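Local coordinates for protein D-aminopeptidase (Burkholderia sp. LK4, PDB 5TZB) that probably removes N-terminal beta-amino acids from peptides, as a beta-aminopeptidase of peptidase family S58 belonging to the Ntn hydrolases, at residues C[52-57]-C[163-168]; C[115-120]-C[155-160]; C[121-126]-C[141-146]. All blocks are in the same frame, centred on the assembly; numbering follows the deposited sequence.

Contact 1. Residues C[52-57]-C[163-168]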
ATOM      1  N   CYS C  52     -28.292 -13.305 -12.461  1.00 25.38           N
ATOM      2  CA  CYS C  52     -29.083 -13.087 -13.672  1.00 26.71           C
ATOM      3  C   CYS C  52     -28.237 -13.548 -14.848  1.00 27.72           C
ATOM      4  O   CYS C  52     -27.148 -13.031 -15.075  1.00 26.27           O
ATOM      5  CB  CYS C  52     -29.510 -11.632 -13.845  1.00 27.66           C
ATOM      6  SG  CYS C  52     -30.399 -11.347 -15.402  1.00 33.68           S
ATOM      7  N   THR C  53     -28.727 -14.555 -15.560  1.00 30.37           N
ATOM      8  CA  THR C  53     -27.967 -15.216 -16.616  1.00 31.89           C
ATOM      9  C   THR C  53     -28.487 -14.848 -18.004  1.00 33.84           C
ATOM     10  O   THR C  53     -29.684 -14.959 -18.270  1.00 34.29           O
ATOM     11  CB  THR C  53     -28.008 -16.747 -16.429  1.00 31.59           C
ATOM     12  OG1 THR C  53     -27.489 -17.062 -15.132  1.00 30.96           O
ATOM     13  CG2 THR C  53     -27.177 -17.467 -17.507  1.00 30.68           C
ATOM     14  N   LEU C  54     -27.595 -14.361 -18.863  1.00 34.84           N
ATOM     15  CA  LEU C  54     -27.958 -14.000 -20.231  1.00 36.16           C
ATOM     16  C   LEU C  54     -27.361 -14.976 -21.224  1.00 38.08           C
ATOM     17  O   LEU C  54     -26.142 -15.088 -21.343  1.00 37.74           O
ATOM     18  CB  LEU C  54     -27.484 -12.588 -20.562  1.00 35.55           C
ATOM     19  CG  LEU C  54     -28.037 -11.505 -19.639  1.00 35.34           C
ATOM     20  CD1 LEU C  54     -27.535 -10.134 -20.071  1.00 35.34           C
ATOM     21  CD2 LEU C  54     -29.572 -11.570 -19.589  1.00 35.41           C
ATOM     22  N   ASN C  55     -28.210 -15.684 -21.949  1.00 40.94           N
ATOM     23  CA  ASN C  55     -27.716 -16.575 -22.974  1.00 43.31           C
ATOM     24  C   ASN C  55     -28.630 -16.416 -24.189  1.00 45.85           C
ATOM     25  O   ASN C  55     -29.810 -16.774 -24.145  1.00 45.78           O
ATOM     26  CB  ASN C  55     -27.681 -18.015 -22.448  1.00 44.72           C
ATOM     27  CG  ASN C  55     -27.268 -19.032 -23.503  1.00 47.16           C
ATOM     28  OD1 ASN C  55     -27.156 -18.726 -24.698  1.00 48.45           O
ATOM     29  ND2 ASN C  55     -27.048 -20.263 -23.060  1.00 47.70           N
ATOM     30  N   GLU C  56     -28.074 -15.891 -25.278  1.00 47.98           N
ATOM     31  CA  GLU C  56     -28.844 -15.644 -26.487  1.00 50.74           C
ATOM     32  C   GLU C  56     -27.935 -15.843 -27.684  1.00 50.39           C
ATOM     33  O   GLU C  56     -26.899 -15.189 -27.796  1.00 49.30           O
ATOM     34  CB  GLU C  56     -29.430 -14.225 -26.488  1.00 53.32           C
ATOM     35  CG  GLU C  56     -30.540 -14.007 -25.473  1.00 56.06           C
ATOM     36  CD  GLU C  56     -31.918 -14.319 -26.017  1.00 59.60           C
ATOM     37  OE1 GLU C  56     -32.154 -14.079 -27.222  1.00 61.41           O
ATOM     38  OE2 GLU C  56     -32.766 -14.805 -25.233  1.00 60.42           O
ATOM     39  N   GLU C  57     -28.334 -16.745 -28.575  1.00 51.30           N
ATOM     40  CA  GLU C  57     -27.544 -17.056 -29.759  1.00 51.56           C
ATOM     41  C   GLU C  57     -27.781 -15.998 -30.827  1.00 49.72           C
ATOM     42  O   GLU C  57     -28.918 -15.777 -31.237  1.00 50.35           O
ATOM     43  CB  GLU C  57     -27.923 -18.445 -30.287  1.00 55.24           C
ATOM     44  CG  GLU C  57     -27.254 -18.845 -31.593  1.00 58.34           C
ATOM     45  CD  GLU C  57     -25.823 -19.288 -31.401  1.00 60.01           C
ATOM     46  OE1 GLU C  57     -25.423 -19.525 -30.238  1.00 59.74           O
ATOM     47  OE2 GLU C  57     -25.097 -19.399 -32.415  1.00 61.63           O
ATOM     48  N   ALA C 163     -29.675  -2.343 -16.231  1.00 28.15           N
ATOM     49  CA  ALA C 163     -30.203  -2.182 -14.880  1.00 27.87           C
ATOM     50  C   ALA C 163     -31.270  -3.228 -14.576  1.00 28.90           C
ATOM     51  O   ALA C 163     -31.385  -3.691 -13.442  1.00 29.30           O
ATOM     52  CB  ALA C 163     -30.767  -0.781 -14.690  1.00 27.42           C
ATOM     53  N   ALA C 164     -32.048  -3.595 -15.590  1.00 29.41           N
ATOM     54  CA  ALA C 164     -33.106  -4.582 -15.406  1.00 30.03           C
ATOM     55  C   ALA C 164     -32.503  -5.927 -14.997  1.00 29.28           C
ATOM     56  O   ALA C 164     -33.073  -6.649 -14.183  1.00 28.63           O
ATOM     57  CB  ALA C 164     -33.951  -4.719 -16.683  1.00 30.35           C
ATOM     58  N   HIS C 165     -31.339  -6.251 -15.555  1.00 28.48           N
ATOM     59  CA  HIS C 165     -30.648  -7.485 -15.202  1.00 27.24           C
ATOM     60  C   HIS C 165     -30.110  -7.419 -13.778  1.00 25.54           C
ATOM     61  O   HIS C 165     -30.098  -8.417 -13.060  1.00 25.04           O
ATOM     62  CB  HIS C 165     -29.524  -7.758 -16.194  1.00 27.73           C
ATOM     63  CG  HIS C 165     -30.001  -7.900 -17.601  1.00 28.91           C
ATOM     64  ND1 HIS C 165     -29.376  -7.286 -18.664  1.00 29.58           N
ATOM     65  CD2 HIS C 165     -31.043  -8.590 -18.121  1.00 29.82           C
ATOM     66  CE1 HIS C 165     -30.013  -7.592 -19.780  1.00 30.74           C
ATOM     67  NE2 HIS C 165     -31.030  -8.379 -19.477  1.00 30.77           N
ATOM     68  N   VAL C 166     -29.666  -6.237 -13.369  1.00 25.16           N
ATOM     69  CA  VAL C 166     -29.207  -6.049 -12.007  1.00 24.06           C
ATOM     70  C   VAL C 166     -30.398  -6.224 -11.063  1.00 25.80           C
ATOM     71  O   VAL C 166     -30.276  -6.814  -9.999  1.00 24.69           O
ATOM     72  CB  VAL C 166     -28.552  -4.666 -11.793  1.00 22.24           C
ATOM     73  CG1 VAL C 166     -28.142  -4.506 -10.359  1.00 20.08           C
ATOM     74  CG2 VAL C 166     -27.335  -4.495 -12.701  1.00 20.99           C
ATOM     75  N   GLN C 167     -31.562  -5.728 -11.471  1.00 28.70           N
ATOM     76  CA  GLN C 167     -32.754  -5.830 -10.635  1.00 30.16           C
ATOM     77  C   GLN C 167     -33.237  -7.273 -10.494  1.00 29.36           C
ATOM     78  O   GLN C 167     -33.659  -7.686  -9.416  1.00 29.78           O
ATOM     79  CB  GLN C 167     -33.882  -4.961 -11.213  1.00 32.14           C
ATOM     80  CG  GLN C 167     -33.630  -3.482 -11.093  1.00 33.21           C
ATOM     81  CD  GLN C 167     -33.689  -3.045  -9.645  1.00 35.58           C
ATOM     82  OE1 GLN C 167     -34.365  -3.673  -8.827  1.00 36.44           O
ATOM     83  NE2 GLN C 167     -32.959  -1.984  -9.309  1.00 36.25           N
ATOM     84  N   ARG C 168     -33.109  -8.047 -11.562  1.00 28.67           N
ATOM     85  CA  ARG C 168     -33.409  -9.479 -11.531  1.00 29.72           C
ATOM     86  C   ARG C 168     -32.479 -10.240 -10.576  1.00 28.55           C
ATOM     87  O   ARG C 168     -32.931 -11.130  -9.847  1.00 28.89           O
ATOM     88  CB  ARG C 168     -33.346 -10.046 -12.959  1.00 32.09           C
ATOM     89  CG  ARG C 168     -34.589  -9.672 -13.788  1.00 35.15           C
ATOM     90  CD  ARG C 168     -34.543 -10.110 -15.252  1.00 37.25           C
ATOM     91  NE  ARG C 168     -34.039 -11.453 -15.500  1.00 38.68           N
ATOM     92  CZ  ARG C 168     -33.608 -11.850 -16.698  1.00 40.32           C
ATOM     93  NH1 ARG C 168     -33.621 -10.992 -17.709  1.00 40.92           N
ATOM     94  NH2 ARG C 168     -33.144 -13.083 -16.892  1.00 41.00           N
TER
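Cys52 and His165 bring their CA atoms to 6.0 Å where strand 52-56 passes helix 163-168, the two short axes approaching to 8.2 Å with their N-to-C directions 133° apart. Cys52 points toward the helix and fits between two side chains one turn apart, His165 and Arg168. Its CB lies 3.4 Å from the carbonyl O of His165. With SG anti to the backbone N (chi1 176°), the sulfur lies over the centre of one guanidinium face of Arg168, 3.5 Å from that residue's CZ. The same sulfur packs 3.8 Å from CB of His165, but meets the imidazole only obliquely. A bend at chi3 of Arg168 turns its guanidinium toward the strand, against the sulfur, with NH2 a loose 4.2 Å from O of Thr53; NH1 lies in the plane of the His165 ring, at its edge.

Strand 48-56 is the outermost strand, within this chain, of a mixed five-stranded sheet, and pairs on its inner side with strand 63-71. Helix 163-172 therefore meets the sheet at its edge strand, while Val166, pointing away from strand 52-56, packs on helix 119-129.

Further along the strand, Leu54 crosses the His165 side chain at about a right angle and lays its methyl groups over one ring face. CD1 makes a CH-pi contact, 3.8 Å from the ring centroid and 21° off the ring normal, offset toward the rim; CD2 rests 3.5 Å from NE2 of His165. The ring's ND1 accepts a hydrogen bond from the backbone N of Ser162, which helps fix the rotation of the imidazole beneath the leucine. Thr53 points away from the helix and hydrogen-bonds through OG1 to the backbone N of Gly184.

Contact 2. Residues C[115-120]-C[155-160]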
ATOM      1  N   ASN C 115     -19.143  -8.671 -16.343  1.00 17.41           N
ATOM      2  CA  ASN C 115     -18.026  -8.631 -17.288  1.00 20.34           C
ATOM      3  C   ASN C 115     -17.369  -7.247 -17.323  1.00 20.57           C
ATOM      4  O   ASN C 115     -17.955  -6.280 -16.841  1.00 19.77           O
ATOM      5  CB  ASN C 115     -18.483  -9.021 -18.692  1.00 21.09           C
ATOM      6  CG  ASN C 115     -19.393  -7.978 -19.315  1.00 22.00           C
ATOM      7  OD1 ASN C 115     -18.927  -6.943 -19.796  1.00 22.62           O
ATOM      8  ND2 ASN C 115     -20.692  -8.254 -19.330  1.00 21.60           N
ATOM      9  N   THR C 116     -16.172  -7.162 -17.912  1.00 20.15           N
ATOM     10  CA  THR C 116     -15.349  -5.949 -17.866  1.00 19.37           C
ATOM     11  C   THR C 116     -16.015  -4.692 -18.432  1.00 19.11           C
ATOM     12  O   THR C 116     -15.784  -3.591 -17.932  1.00 19.17           O
ATOM     13  CB  THR C 116     -14.007  -6.149 -18.613  1.00 20.57           C
ATOM     14  OG1 THR C 116     -13.464  -7.446 -18.300  1.00 21.04           O
ATOM     15  CG2 THR C 116     -13.015  -5.057 -18.211  1.00 20.02           C
ATOM     16  N   HIS C 117     -16.816  -4.842 -19.478  1.00 18.54           N
ATOM     17  CA  HIS C 117     -17.387  -3.676 -20.130  1.00 20.46           C
ATOM     18  C   HIS C 117     -18.775  -3.298 -19.605  1.00 21.73           C
ATOM     19  O   HIS C 117     -19.396  -2.362 -20.096  1.00 23.37           O
ATOM     20  CB  HIS C 117     -17.414  -3.903 -21.643  1.00 20.87           C
ATOM     21  CG  HIS C 117     -16.048  -3.891 -22.260  1.00 20.93           C
ATOM     22  ND1 HIS C 117     -15.820  -4.134 -23.597  1.00 21.66           N
ATOM     23  CD2 HIS C 117     -14.835  -3.635 -21.712  1.00 20.69           C
ATOM     24  CE1 HIS C 117     -14.524  -4.051 -23.845  1.00 21.34           C
ATOM     25  NE2 HIS C 117     -13.904  -3.744 -22.716  1.00 21.42           N
ATOM     26  N   SER C 118     -19.237  -3.998 -18.581  1.00 20.97           N
ATOM     27  CA  SER C 118     -20.545  -3.723 -18.009  1.00 20.63           C
ATOM     28  C   SER C 118     -20.484  -3.179 -16.575  1.00 20.50           C
ATOM     29  O   SER C 118     -21.527  -2.948 -15.953  1.00 21.55           O
ATOM     30  CB  SER C 118     -21.398  -5.002 -18.039  1.00 20.15           C
ATOM     31  OG  SER C 118     -21.604  -5.454 -19.364  1.00 20.60           O
ATOM     32  N   VAL C 119     -19.279  -2.986 -16.047  1.00 18.87           N
ATOM     33  CA  VAL C 119     -19.113  -2.559 -14.653  1.00 19.19           C
ATOM     34  C   VAL C 119     -19.830  -1.247 -14.314  1.00 19.49           C
ATOM     35  O   VAL C 119     -20.511  -1.154 -13.291  1.00 16.20           O
ATOM     36  CB  VAL C 119     -17.622  -2.427 -14.293  1.00 18.63           C
ATOM     37  CG1 VAL C 119     -17.432  -1.702 -12.915  1.00 16.60           C
ATOM     38  CG2 VAL C 119     -16.967  -3.814 -14.285  1.00 18.49           C
ATOM     39  N   GLY C 120     -19.687  -0.241 -15.171  1.00 19.31           N
ATOM     40  CA  GLY C 120     -20.311   1.041 -14.923  1.00 18.62           C
ATOM     41  C   GLY C 120     -21.833   1.009 -14.885  1.00 19.95           C
ATOM     42  O   GLY C 120     -22.460   1.601 -13.990  1.00 18.88           O
ATOM     43  N   ASP C 155     -20.274 -11.307 -26.507  1.00 28.19           N
ATOM     44  CA  ASP C 155     -20.126 -10.057 -27.243  1.00 28.99           C
ATOM     45  C   ASP C 155     -19.877  -8.929 -26.240  1.00 27.93           C
ATOM     46  O   ASP C 155     -20.773  -8.152 -25.914  1.00 27.92           O
ATOM     47  CB  ASP C 155     -21.380  -9.796 -28.087  1.00 30.31           C
ATOM     48  CG  ASP C 155     -21.319  -8.484 -28.856  1.00 31.16           C
ATOM     49  OD1 ASP C 155     -20.205  -8.004 -29.156  1.00 30.13           O
ATOM     50  OD2 ASP C 155     -22.399  -7.941 -29.169  1.00 32.33           O
ATOM     51  N   ILE C 156     -18.644  -8.839 -25.756  1.00 27.91           N
ATOM     52  CA  ILE C 156     -18.363  -7.980 -24.617  1.00 27.82           C
ATOM     53  C   ILE C 156     -18.400  -6.499 -24.999  1.00 27.95           C
ATOM     54  O   ILE C 156     -18.633  -5.642 -24.141  1.00 27.08           O
ATOM     55  CB  ILE C 156     -17.000  -8.326 -23.963  1.00 25.12           C
ATOM     56  CG1 ILE C 156     -16.939  -7.763 -22.537  1.00 22.66           C
ATOM     57  CG2 ILE C 156     -15.817  -7.849 -24.833  1.00 25.32           C
ATOM     58  CD1 ILE C 156     -15.701  -8.164 -21.736  1.00 20.79           C
ATOM     59  N   TRP C 157     -18.185  -6.201 -26.280  1.00 27.83           N
ATOM     60  CA  TRP C 157     -18.268  -4.825 -26.763  1.00 26.81           C
ATOM     61  C   TRP C 157     -19.717  -4.392 -26.928  1.00 27.35           C
ATOM     62  O   TRP C 157     -20.014  -3.204 -27.011  1.00 26.98           O
ATOM     63  CB  TRP C 157     -17.510  -4.673 -28.082  1.00 26.42           C
ATOM     64  CG  TRP C 157     -16.027  -4.637 -27.902  1.00 26.15           C
ATOM     65  CD1 TRP C 157     -15.140  -5.645 -28.179  1.00 26.49           C
ATOM     66  CD2 TRP C 157     -15.244  -3.538 -27.405  1.00 25.31           C
ATOM     67  NE1 TRP C 157     -13.855  -5.241 -27.876  1.00 25.93           N
ATOM     68  CE2 TRP C 157     -13.892  -3.959 -27.396  1.00 24.74           C
ATOM     69  CE3 TRP C 157     -15.555  -2.248 -26.961  1.00 24.87           C
ATOM     70  CZ2 TRP C 157     -12.855  -3.125 -26.976  1.00 23.32           C
ATOM     71  CZ3 TRP C 157     -14.530  -1.429 -26.536  1.00 24.16           C
ATOM     72  CH2 TRP C 157     -13.190  -1.870 -26.547  1.00 23.20           C
ATOM     73  N   GLY C 158     -20.619  -5.368 -26.944  1.00 27.91           N
ATOM     74  CA  GLY C 158     -22.033  -5.110 -27.116  1.00 27.83           C
ATOM     75  C   GLY C 158     -22.681  -4.510 -25.878  1.00 27.15           C
ATOM     76  O   GLY C 158     -23.781  -3.966 -25.968  1.00 27.70           O
ATOM     77  N   GLN C 159     -22.019  -4.644 -24.731  1.00 25.80           N
ATOM     78  CA  GLN C 159     -22.499  -4.085 -23.458  1.00 26.51           C
ATOM     79  C   GLN C 159     -23.966  -4.439 -23.234  1.00 27.00           C
ATOM     80  O   GLN C 159     -24.834  -3.562 -23.182  1.00 27.14           O
ATOM     81  CB  GLN C 159     -22.262  -2.559 -23.410  1.00 26.39           C
ATOM     82  CG  GLN C 159     -20.761  -2.188 -23.304  1.00 26.34           C
ATOM     83  CD  GLN C 159     -20.483  -0.682 -23.217  1.00 26.73           C
ATOM     84  OE1 GLN C 159     -20.940   0.097 -24.051  1.00 28.06           O
ATOM     85  NE2 GLN C 159     -19.710  -0.276 -22.216  1.00 25.54           N
ATOM     86  N   HIS C 160     -24.237  -5.733 -23.090  1.00 27.43           N
ATOM     87  CA  HIS C 160     -25.618  -6.220 -23.088  1.00 29.39           C
ATOM     88  C   HIS C 160     -26.249  -6.305 -21.695  1.00 29.90           C
ATOM     89  O   HIS C 160     -27.421  -6.660 -21.569  1.00 31.35           O
ATOM     90  CB  HIS C 160     -25.697  -7.596 -23.751  1.00 29.37           C
ATOM     91  CG  HIS C 160     -25.298  -7.592 -25.192  1.00 30.09           C
ATOM     92  ND1 HIS C 160     -26.154  -7.213 -26.202  1.00 31.18           N
ATOM     93  CD2 HIS C 160     -24.144  -7.964 -25.794  1.00 30.28           C
ATOM     94  CE1 HIS C 160     -25.535  -7.324 -27.364  1.00 32.47           C
ATOM     95  NE2 HIS C 160     -24.314  -7.778 -27.144  1.00 32.08           N
TER
HETATM   96  O   HOH W   1     -20.372  -5.940 -21.965  1.00 28.66           O
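His117 packs against Ile156 with one ring face and against Trp157 with an edge, and this is the tightly packed half of the contact. CG1 and CG2 of Ile156 do the touching, CG2 3.9 Å from ND1 of His117; with CG1 anti to the backbone N (chi1 -161°), CD1 lies further over the face and runs on toward Thr116. At the ring edge, CE1 of His117 sits over the centre of the Trp157 ring, 3.6 Å from CE2: an edge-to-face pair, with the imidazole and six-membered-ring centroids 4.4 Å apart and the planes at 59°. ND1 of His117 gives a weak hydrogen bond to O of Ile156 (3.2 Å), while NE2 bonds to the backbone N of Cys141 of the second subunit. A firmer bond runs from NE2 of Gln159 to O of His117, 3.0 Å long and in both the carbonyl and the amide plane; the same NE2 also bonds to the backbone O of Asp124 of the second subunit.

The other side is looser, and a water fills in between the segments. It donates to OD1 of Asn115 (2.8 Å) and to O of Ile156, and accepts from OG of Ser118. OD1 of Asn115 also accepts from the backbone N of His117 (3.0 Å), while its ND2 is hydrogen-bonded to OG1 of Thr65. This is an Asx turn overlapping a type I beta turn from Asn115 to Ser118, the link between strand 111-115 and helix 119-129.

Contact 3. Residues C[121-126]-C[141-146]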
ATOM      1  N   ALA C 121     -22.430   0.323 -15.861  1.00 20.39           N
ATOM      2  CA  ALA C 121     -23.883   0.218 -15.927  1.00 21.32           C
ATOM      3  C   ALA C 121     -24.409  -0.500 -14.673  1.00 21.62           C
ATOM      4  O   ALA C 121     -25.409  -0.091 -14.091  1.00 21.80           O
ATOM      5  CB  ALA C 121     -24.322  -0.515 -17.206  1.00 20.69           C
ATOM      6  N   VAL C 122     -23.722  -1.560 -14.261  1.00 20.84           N
ATOM      7  CA  VAL C 122     -24.094  -2.295 -13.056  1.00 20.53           C
ATOM      8  C   VAL C 122     -23.935  -1.436 -11.805  1.00 20.04           C
ATOM      9  O   VAL C 122     -24.816  -1.417 -10.932  1.00 19.21           O
ATOM     10  CB  VAL C 122     -23.257  -3.596 -12.906  1.00 18.85           C
ATOM     11  CG1 VAL C 122     -23.401  -4.185 -11.500  1.00 18.00           C
ATOM     12  CG2 VAL C 122     -23.650  -4.613 -14.008  1.00 18.80           C
ATOM     13  N   ARG C 123     -22.832  -0.703 -11.730  1.00 19.79           N
ATOM     14  CA  ARG C 123     -22.579   0.144 -10.575  1.00 19.24           C
ATOM     15  C   ARG C 123     -23.657   1.218 -10.422  1.00 19.60           C
ATOM     16  O   ARG C 123     -24.200   1.407  -9.335  1.00 19.97           O
ATOM     17  CB  ARG C 123     -21.207   0.806 -10.683  1.00 17.34           C
ATOM     18  CG  ARG C 123     -20.814   1.655  -9.473  1.00 16.68           C
ATOM     19  CD  ARG C 123     -20.841   3.131  -9.812  1.00 17.92           C
ATOM     20  NE  ARG C 123     -20.315   3.943  -8.725  1.00 18.30           N
ATOM     21  CZ  ARG C 123     -20.621   5.220  -8.518  1.00 17.33           C
ATOM     22  NH1 ARG C 123     -21.460   5.851  -9.327  1.00 17.70           N
ATOM     23  NH2 ARG C 123     -20.067   5.863  -7.500  1.00 16.36           N
ATOM     24  N   ASP C 124     -23.965   1.922 -11.506  1.00 19.53           N
ATOM     25  CA  ASP C 124     -24.932   3.011 -11.415  1.00 20.50           C
ATOM     26  C   ASP C 124     -26.350   2.477 -11.223  1.00 21.98           C
ATOM     27  O   ASP C 124     -27.211   3.173 -10.682  1.00 22.58           O
ATOM     28  CB  ASP C 124     -24.829   3.928 -12.635  1.00 20.58           C
ATOM     29  CG  ASP C 124     -23.643   4.901 -12.531  1.00 20.00           C
ATOM     30  OD1 ASP C 124     -22.772   4.683 -11.657  1.00 19.15           O
ATOM     31  OD2 ASP C 124     -23.582   5.881 -13.316  1.00 20.92           O
ATOM     32  N   ALA C 125     -26.586   1.236 -11.644  1.00 21.91           N
ATOM     33  CA  ALA C 125     -27.872   0.595 -11.388  1.00 22.34           C
ATOM     34  C   ALA C 125     -28.020   0.310  -9.893  1.00 22.44           C
ATOM     35  O   ALA C 125     -29.104   0.427  -9.339  1.00 23.67           O
ATOM     36  CB  ALA C 125     -28.008  -0.683 -12.192  1.00 18.71           C
ATOM     37  N   LEU C 126     -26.926  -0.072  -9.244  1.00 21.74           N
ATOM     38  CA  LEU C 126     -26.944  -0.312  -7.804  1.00 21.67           C
ATOM     39  C   LEU C 126     -27.138   1.009  -7.041  1.00 21.51           C
ATOM     40  O   LEU C 126     -27.806   1.043  -6.005  1.00 21.00           O
ATOM     41  CB  LEU C 126     -25.658  -1.028  -7.372  1.00 20.26           C
ATOM     42  CG  LEU C 126     -25.568  -2.506  -7.785  1.00 20.29           C
ATOM     43  CD1 LEU C 126     -24.238  -3.102  -7.420  1.00 20.47           C
ATOM     44  CD2 LEU C 126     -26.682  -3.326  -7.138  1.00 20.43           C
ATOM     45  N   CYS C 141     -23.569   7.143  -2.676  1.00 19.32           N
ATOM     46  CA  CYS C 141     -23.584   5.697  -2.796  1.00 18.54           C
ATOM     47  C   CYS C 141     -22.377   5.215  -3.585  1.00 17.74           C
ATOM     48  O   CYS C 141     -22.122   5.717  -4.672  1.00 19.90           O
ATOM     49  CB  CYS C 141     -24.879   5.246  -3.473  1.00 18.43           C
ATOM     50  SG  CYS C 141     -25.079   3.458  -3.562  1.00 21.09           S
ATOM     51  N   MET C 142     -21.627   4.266  -3.036  1.00 16.56           N
ATOM     52  CA  MET C 142     -20.421   3.759  -3.699  1.00 15.80           C
ATOM     53  C   MET C 142     -20.408   2.219  -3.757  1.00 15.75           C
ATOM     54  O   MET C 142     -19.684   1.572  -2.987  1.00 12.89           O
ATOM     55  CB  MET C 142     -19.170   4.282  -2.982  1.00 14.26           C
ATOM     56  CG  MET C 142     -19.006   5.824  -3.019  1.00 12.93           C
ATOM     57  SD  MET C 142     -17.561   6.402  -2.114  1.00 17.51           S
ATOM     58  CE  MET C 142     -18.037   6.012  -0.423  1.00 18.32           C
ATOM     59  N   PRO C 143     -21.213   1.628  -4.659  1.00 15.03           N
ATOM     60  CA  PRO C 143     -21.308   0.160  -4.770  1.00 15.86           C
ATOM     61  C   PRO C 143     -20.000  -0.535  -5.193  1.00 16.40           C
ATOM     62  O   PRO C 143     -19.188   0.029  -5.932  1.00 15.56           O
ATOM     63  CB  PRO C 143     -22.391  -0.048  -5.835  1.00 16.33           C
ATOM     64  CG  PRO C 143     -23.149   1.287  -5.904  1.00 17.16           C
ATOM     65  CD  PRO C 143     -22.112   2.320  -5.594  1.00 16.10           C
ATOM     66  N   VAL C 144     -19.802  -1.758  -4.710  1.00 16.26           N
ATOM     67  CA  VAL C 144     -18.641  -2.541  -5.099  1.00 15.85           C
ATOM     68  C   VAL C 144     -19.005  -3.445  -6.267  1.00 16.68           C
ATOM     69  O   VAL C 144     -19.852  -4.327  -6.141  1.00 17.41           O
ATOM     70  CB  VAL C 144     -18.093  -3.396  -3.930  1.00 15.81           C
ATOM     71  CG1 VAL C 144     -16.938  -4.303  -4.417  1.00 15.17           C
ATOM     72  CG2 VAL C 144     -17.620  -2.492  -2.768  1.00 15.11           C
ATOM     73  N   VAL C 145     -18.376  -3.211  -7.413  1.00 16.49           N
ATOM     74  CA  VAL C 145     -18.609  -4.040  -8.582  1.00 17.17           C
ATOM     75  C   VAL C 145     -17.253  -4.519  -9.064  1.00 18.14           C
ATOM     76  O   VAL C 145     -16.306  -3.729  -9.141  1.00 16.87           O
ATOM     77  CB  VAL C 145     -19.347  -3.290  -9.703  1.00 17.77           C
ATOM     78  CG1 VAL C 145     -19.604  -4.219 -10.892  1.00 18.02           C
ATOM     79  CG2 VAL C 145     -20.666  -2.740  -9.186  1.00 17.35           C
ATOM     80  N   MET C 146     -17.144  -5.824  -9.315  1.00 18.95           N
ATOM     81  CA  MET C 146     -15.903  -6.413  -9.792  1.00 17.58           C
ATOM     82  C   MET C 146     -16.203  -7.183 -11.064  1.00 18.14           C
ATOM     83  O   MET C 146     -17.370  -7.379 -11.400  1.00 18.48           O
ATOM     84  CB  MET C 146     -15.284  -7.295  -8.711  1.00 16.83           C
ATOM     85  CG  MET C 146     -14.832  -6.482  -7.490  1.00 17.50           C
ATOM     86  SD  MET C 146     -14.156  -7.482  -6.157  1.00 23.65           S
ATOM     87  CE  MET C 146     -15.667  -8.146  -5.461  1.00 22.48           C
TER
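Val122, Arg123 and Leu126 pack on Pro143 and Val145 inside a beta-alpha-beta unit, in which helix 119-129 connects the parallel neighbours 111-115 and 144-148; the helix segment runs nearly antiparallel to strand 144-146, at 160° and 8.4 Å between axes. Val122 points toward the strand and sets CG1 3.8 Å from CG1 of Val145, the two side chains meeting at a slant. On Arg123 the backbone takes part too: CA lies 3.7 Å from CG2 of Val145. CG is anti to the backbone N (chi1 -177°), and a bend at chi2 (-109°) carries the aliphatic part past the proline ring. Beyond it NH1 forms a salt bridge to OD1 of Asp124, 2.9 Å, in the guanidinium plane but out of the carboxylate plane, on its syn side. In the second subunit, O of Thr116 accepts a hydrogen bond from NH1 and Asp94 forms a salt bridge with NH2, so this buried charge also spans the subunit interface. One turn after Val122, Leu126 returns to the strand side, sliding past Pro143 in the opposite direction. Its CD1 reaches CG2 of Val145 at 4.0 Å, while its CB meets CG of Pro143 at 3.7 Å.

How the contacts relate
From the N terminus, edge strand 48-56 opens the longest loop, which closes at helix 163-172 in contact 1. Within it, residues 115-120 lead from strand 111-115 into helix 119-129 and close on the 155-160 loop in contact 2. Contact 3 lies further inside, closing the short excursion from that helix to strand 144-148. The three are thus fully nested, with no crossing. Contacts 2 and 3 share helix 119-129, touch through Val119 and Val145, and both reach the second subunit. Helix 163-172 joins contact 1 to contact 3 by packing Val166 on Val122, Ala125 and Leu126, while O of His160 comes 3.3 Å from CE1 of His165 between contacts 2 and 1.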